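Local coordinates for protein proline dehydrogenase (Bradyrhizobium japonicum USDA 110, PDB 3HAZ) that probably oxidises proline to glutamate in two steps, pairing an FAD-dependent proline dehydrogenase with an NAD-dependent aldehyde dehydrogenase in one chain, at residues Phe67-Leu77 and Thr141-Leu149. Sequence-based numbering, arbitrary orientation.
Sequences FALSTKEGLAL and TIGRLVKRL
R148 leaves its helix with CG anti to the backbone N (chi1 -163°) and turns at chi3 (80°), while E73 stays extended beyond CG; the two side chains approach from opposite directions, and the carboxylate meets the guanidinium edge. The result is a worked example of a capping box tied to a second helix by a bidentate salt bridge. S70 N-caps helix 71-85: its OG accepts from E73 N at 3.1 Å, and E73 OE1 accepts from S70 N at 3.0 Å. R148 then grips the same carboxylate end-on, with planes 24° apart. NH2 gives an almost straight bond to the syn lone pair of OE2 (2.6 Å), whereas NH1 reaches OE1 (3.0 Å) from the face opposite S70 N, a tilted and more bent bond. With three N-H donors spread over both oxygens, the carboxylate can hardly rotate and is probably charged.

Next to the ion pair, L145 packs among E73, L69 and L77: CD1 lies against the E73 carboxylate and L69 CD2, and CD2 meets L77 CD1 tip to tip (3.6 Å). T141 packs its CG2 on A76 CB (3.8 Å), its hydroxyl being bonded to E110. A68, at positive phi, is the C-prime residue of the Schellman motif ending helix 60-66; F67 sets CB beside L149 CD1, and its ring meets that of Y476 of a second subunit. The contact joins helix 71-85 and its preceding turn to helix 140-149, in the helical region preceding the barrel, away from both cofactors. A water completes the join, donating to E73 OE2 and, at 2.7 Å, to T141 O.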
ATOM      1  N   PHE A  67      29.137  20.480  19.254  1.00 22.41           N
ATOM      2  CA  PHE A  67      29.865  19.252  18.949  1.00 21.86           C
ATOM      3  C   PHE A  67      28.949  18.063  18.685  1.00 30.09           C
ATOM      4  O   PHE A  67      29.413  16.926  18.560  1.00 27.06           O
ATOM      5  CB  PHE A  67      30.889  18.947  20.047  1.00 22.05           C
ATOM      6  CG  PHE A  67      31.968  19.978  20.143  1.00 23.92           C
ATOM      7  CD1 PHE A  67      33.105  19.882  19.356  1.00 24.15           C
ATOM      8  CD2 PHE A  67      31.827  21.070  20.985  1.00 26.24           C
ATOM      9  CE1 PHE A  67      34.092  20.837  19.424  1.00 24.72           C
ATOM     10  CE2 PHE A  67      32.813  22.034  21.058  1.00 27.51           C
ATOM     11  CZ  PHE A  67      33.946  21.916  20.272  1.00 25.25           C
ATOM     12  N   ALA A  68      27.653  18.334  18.573  1.00 25.98           N
ATOM     13  CA  ALA A  68      26.670  17.281  18.351  1.00 22.14           C
ATOM     14  C   ALA A  68      26.858  16.131  19.347  1.00 25.01           C
ATOM     15  O   ALA A  68      26.971  14.960  18.961  1.00 23.94           O
ATOM     16  CB  ALA A  68      26.741  16.776  16.910  1.00 21.96           C
ATOM     17  N   LEU A  69      26.880  16.475  20.631  1.00 22.62           N
ATOM     18  CA  LEU A  69      27.087  15.496  21.696  1.00 26.94           C
ATOM     19  C   LEU A  69      25.789  14.875  22.207  1.00 19.66           C
ATOM     20  O   LEU A  69      24.793  15.567  22.399  1.00 21.85           O
ATOM     21  CB  LEU A  69      27.790  16.155  22.888  1.00 24.48           C
ATOM     22  CG  LEU A  69      29.085  16.943  22.671  1.00 22.15           C
ATOM     23  CD1 LEU A  69      29.487  17.649  23.967  1.00 19.79           C
ATOM     24  CD2 LEU A  69      30.206  16.040  22.169  1.00 19.30           C
ATOM     25  N   SER A  70      25.817  13.575  22.460  1.00 19.55           N
ATOM     26  CA  SER A  70      24.762  12.938  23.237  1.00 23.80           C
ATOM     27  C   SER A  70      24.817  13.449  24.681  1.00 27.79           C
ATOM     28  O   SER A  70      25.805  14.065  25.091  1.00 22.39           O
ATOM     29  CB  SER A  70      24.947  11.425  23.225  1.00 20.85           C
ATOM     30  OG  SER A  70      26.113  11.054  23.947  1.00 25.91           O
ATOM     31  N   THR A  71      23.762  13.198  25.451  1.00 13.86           N
ATOM     32  CA  THR A  71      23.768  13.545  26.863  1.00 17.38           C
ATOM     33  C   THR A  71      24.890  12.813  27.600  1.00 21.09           C
ATOM     34  O   THR A  71      25.515  13.376  28.502  1.00 18.67           O
ATOM     35  CB  THR A  71      22.415  13.236  27.536  1.00 27.62           C
ATOM     36  OG1 THR A  71      22.101  11.850  27.368  1.00 40.17           O
ATOM     37  CG2 THR A  71      21.310  14.072  26.910  1.00 25.45           C
ATOM     38  N   LYS A  72      25.153  11.566  27.212  1.00 17.76           N
ATOM     39  CA  LYS A  72      26.219  10.797  27.846  1.00 20.83           C
ATOM     40  C   LYS A  72      27.586  11.424  27.581  1.00 18.94           C
ATOM     41  O   LYS A  72      28.450  11.459  28.458  1.00 17.45           O
ATOM     42  CB  LYS A  72      26.228   9.344  27.362  1.00 20.37           C
ATOM     43  CG  LYS A  72      27.260   8.482  28.090  1.00 27.96           C
ATOM     44  CD  LYS A  72      27.803   7.362  27.219  1.00 28.87           C
ATOM     45  CE  LYS A  72      26.724   6.374  26.857  1.00 27.90           C
ATOM     46  NZ  LYS A  72      26.288   5.601  28.038  1.00 34.04           N
ATOM     47  N   GLU A  73      27.782  11.908  26.360  1.00 17.09           N
ATOM     48  CA  GLU A  73      29.053  12.512  25.981  1.00 21.27           C
ATOM     49  C   GLU A  73      29.249  13.857  26.670  1.00 21.53           C
ATOM     50  O   GLU A  73      30.350  14.186  27.120  1.00 21.46           O
ATOM     51  CB  GLU A  73      29.134  12.658  24.460  1.00 14.55           C
ATOM     52  CG  GLU A  73      29.332  11.328  23.763  1.00 23.19           C
ATOM     53  CD  GLU A  73      29.156  11.410  22.262  1.00 26.04           C
ATOM     54  OE1 GLU A  73      28.489  12.352  21.777  1.00 20.07           O
ATOM     55  OE2 GLU A  73      29.682  10.520  21.569  1.00 27.91           O
ATOM     56  N   GLY A  74      28.175  14.630  26.749  1.00 21.78           N
ATOM     57  CA  GLY A  74      28.210  15.882  27.472  1.00 19.69           C
ATOM     58  C   GLY A  74      28.580  15.626  28.923  1.00 19.81           C
ATOM     59  O   GLY A  74      29.408  16.330  29.498  1.00 19.98           O
ATOM     60  N   LEU A  75      27.956  14.616  29.520  1.00 21.91           N
ATOM     61  CA  LEU A  75      28.203  14.291  30.920  1.00 20.72           C
ATOM     62  C   LEU A  75      29.660  13.906  31.144  1.00 24.80           C
ATOM     63  O   LEU A  75      30.295  14.380  32.086  1.00 18.63           O
ATOM     64  CB  LEU A  75      27.270  13.169  31.406  1.00 17.54           C
ATOM     65  CG  LEU A  75      27.382  12.890  32.914  1.00 29.26           C
ATOM     66  CD1 LEU A  75      26.024  12.605  33.537  1.00 33.21           C
ATOM     67  CD2 LEU A  75      28.360  11.754  33.193  1.00 31.53           C
ATOM     68  N   ALA A  76      30.190  13.052  30.271  1.00 21.82           N
ATOM     69  CA  ALA A  76      31.562  12.575  30.429  1.00 20.72           C
ATOM     70  C   ALA A  76      32.575  13.718  30.329  1.00 21.00           C
ATOM     71  O   ALA A  76      33.570  13.740  31.055  1.00 23.43           O
ATOM     72  CB  ALA A  76      31.880  11.482  29.407  1.00 21.54           C
ATOM     73  N   LEU A  77      32.323  14.671  29.438  1.00 21.85           N
ATOM     74  CA  LEU A  77      33.260  15.771  29.246  1.00 24.46           C
ATOM     75  C   LEU A  77      33.188  16.769  30.404  1.00 21.98           C
ATOM     76  O   LEU A  77      34.202  17.332  30.814  1.00 18.95           O
ATOM     77  CB  LEU A  77      33.023  16.467  27.905  1.00 18.09           C
ATOM     78  CG  LEU A  77      33.293  15.601  26.669  1.00 29.95           C
ATOM     79  CD1 LEU A  77      33.104  16.411  25.399  1.00 29.44           C
ATOM     80  CD2 LEU A  77      34.685  14.985  26.712  1.00 29.58           C
ATOM     81  N   THR A 141      33.571   6.187  26.167  1.00 20.90           N
ATOM     82  CA  THR A 141      32.791   7.338  25.732  1.00 18.57           C
ATOM     83  C   THR A 141      33.694   8.364  25.054  1.00 27.46           C
ATOM     84  O   THR A 141      33.315   8.986  24.062  1.00 20.79           O
ATOM     85  CB  THR A 141      32.090   8.001  26.916  1.00 17.84           C
ATOM     86  OG1 THR A 141      31.326   7.014  27.619  1.00 18.21           O
ATOM     87  CG2 THR A 141      31.170   9.142  26.434  1.00 13.61           C
ATOM     88  N   ILE A 142      34.895   8.526  25.602  1.00 22.53           N
ATOM     89  CA  ILE A 142      35.866   9.473  25.080  1.00 22.63           C
ATOM     90  C   ILE A 142      36.496   8.962  23.789  1.00 21.32           C
ATOM     91  O   ILE A 142      36.657   9.715  22.839  1.00 28.72           O
ATOM     92  CB  ILE A 142      36.968   9.763  26.121  1.00 17.29           C
ATOM     93  CG1 ILE A 142      36.345  10.338  27.391  1.00 19.21           C
ATOM     94  CG2 ILE A 142      38.015  10.720  25.554  1.00 18.99           C
ATOM     95  CD1 ILE A 142      37.357  10.527  28.526  1.00 24.08           C
ATOM     96  N   GLY A 143      36.849   7.680  23.756  1.00 17.00           N
ATOM     97  CA  GLY A 143      37.435   7.102  22.561  1.00 18.80           C
ATOM     98  C   GLY A 143      36.460   7.148  21.398  1.00 20.09           C
ATOM     99  O   GLY A 143      36.838   7.448  20.265  1.00 18.44           O
ATOM    100  N   ARG A 144      35.193   6.854  21.671  1.00 15.24           N
ATOM    101  CA  ARG A 144      34.183   6.902  20.621  1.00 21.11           C
ATOM    102  C   ARG A 144      34.020   8.339  20.122  1.00 26.73           C
ATOM    103  O   ARG A 144      33.857   8.578  18.926  1.00 27.84           O
ATOM    104  CB  ARG A 144      32.852   6.325  21.105  1.00 28.80           C
ATOM    105  CG  ARG A 144      32.833   4.797  21.190  1.00 32.42           C
ATOM    106  CD  ARG A 144      31.431   4.273  21.515  1.00 35.37           C
ATOM    107  NE  ARG A 144      31.379   2.814  21.528  1.00 38.92           N
ATOM    108  CZ  ARG A 144      30.256   2.100  21.527  1.00 36.23           C
ATOM    109  NH1 ARG A 144      30.312   0.777  21.541  1.00 36.77           N
ATOM    110  NH2 ARG A 144      29.077   2.704  21.510  1.00 35.34           N
ATOM    111  N   LEU A 145      34.088   9.288  21.047  1.00 22.41           N
ATOM    112  CA  LEU A 145      34.031  10.703  20.709  1.00 25.62           C
ATOM    113  C   LEU A 145      35.225  11.095  19.841  1.00 28.90           C
ATOM    114  O   LEU A 145      35.089  11.851  18.877  1.00 26.65           O
ATOM    115  CB  LEU A 145      34.015  11.532  21.989  1.00 23.95           C
ATOM    116  CG  LEU A 145      33.309  12.882  21.975  1.00 34.02           C
ATOM    117  CD1 LEU A 145      31.968  12.787  21.267  1.00 34.83           C
ATOM    118  CD2 LEU A 145      33.132  13.358  23.407  1.00 36.62           C
ATOM    119  N   VAL A 146      36.395  10.561  20.178  1.00 31.12           N
ATOM    120  CA  VAL A 146      37.620  10.870  19.448  1.00 25.96           C
ATOM    121  C   VAL A 146      37.551  10.330  18.021  1.00 26.42           C
ATOM    122  O   VAL A 146      37.925  11.010  17.071  1.00 24.65           O
ATOM    123  CB  VAL A 146      38.872  10.306  20.170  1.00 24.15           C
ATOM    124  CG1 VAL A 146      40.065  10.249  19.223  1.00 21.05           C
ATOM    125  CG2 VAL A 146      39.200  11.151  21.395  1.00 21.71           C
ATOM    126  N   LYS A 147      37.066   9.104  17.880  1.00 26.82           N
ATOM    127  CA  LYS A 147      36.899   8.501  16.569  1.00 30.21           C
ATOM    128  C   LYS A 147      35.953   9.340  15.701  1.00 31.13           C
ATOM    129  O   LYS A 147      36.184   9.509  14.505  1.00 30.95           O
ATOM    130  CB  LYS A 147      36.402   7.056  16.712  1.00 30.12           C
ATOM    131  CG  LYS A 147      36.155   6.322  15.399  1.00 39.15           C
ATOM    132  CD  LYS A 147      35.933   4.829  15.645  1.00 47.09           C
ATOM    133  CE  LYS A 147      35.576   4.077  14.367  1.00 55.10           C
ATOM    134  NZ  LYS A 147      34.125   4.195  14.009  1.00 57.69           N
ATOM    135  N   ARG A 148      34.910   9.892  16.312  1.00 26.17           N
ATOM    136  CA  ARG A 148      33.895  10.621  15.562  1.00 29.19           C
ATOM    137  C   ARG A 148      34.302  12.055  15.220  1.00 32.86           C
ATOM    138  O   ARG A 148      34.131  12.494  14.087  1.00 31.93           O
ATOM    139  CB  ARG A 148      32.565  10.630  16.315  1.00 29.65           C
ATOM    140  CG  ARG A 148      31.393  10.998  15.426  1.00 41.28           C
ATOM    141  CD  ARG A 148      30.060  10.886  16.147  1.00 48.96           C
ATOM    142  NE  ARG A 148      29.796  12.042  16.999  1.00 51.85           N
ATOM    143  CZ  ARG A 148      29.731  11.992  18.324  1.00 47.38           C
ATOM    144  NH1 ARG A 148      29.486  13.098  19.020  1.00 43.04           N
ATOM    145  NH2 ARG A 148      29.908  10.835  18.949  1.00 45.89           N
ATOM    146  N   LEU A 149      34.831  12.777  16.204  1.00 28.50           N
ATOM    147  CA  LEU A 149      35.159  14.189  16.040  1.00 27.20           C
ATOM    148  C   LEU A 149      36.639  14.435  15.742  1.00 32.10           C
ATOM    149  O   LEU A 149      36.991  15.432  15.115  1.00 30.34           O
ATOM    150  CB  LEU A 149      34.760  14.975  17.294  1.00 27.27           C
ATOM    151  CG  LEU A 149      33.286  15.046  17.701  1.00 27.22           C
ATOM    152  CD1 LEU A 149      33.146  15.705  19.066  1.00 28.92           C
ATOM    153  CD2 LEU A 149      32.460  15.793  16.665  1.00 27.97           C
TER
HETATM  154  O   HOH W   1      31.075   8.447  22.744  1.00 28.75           O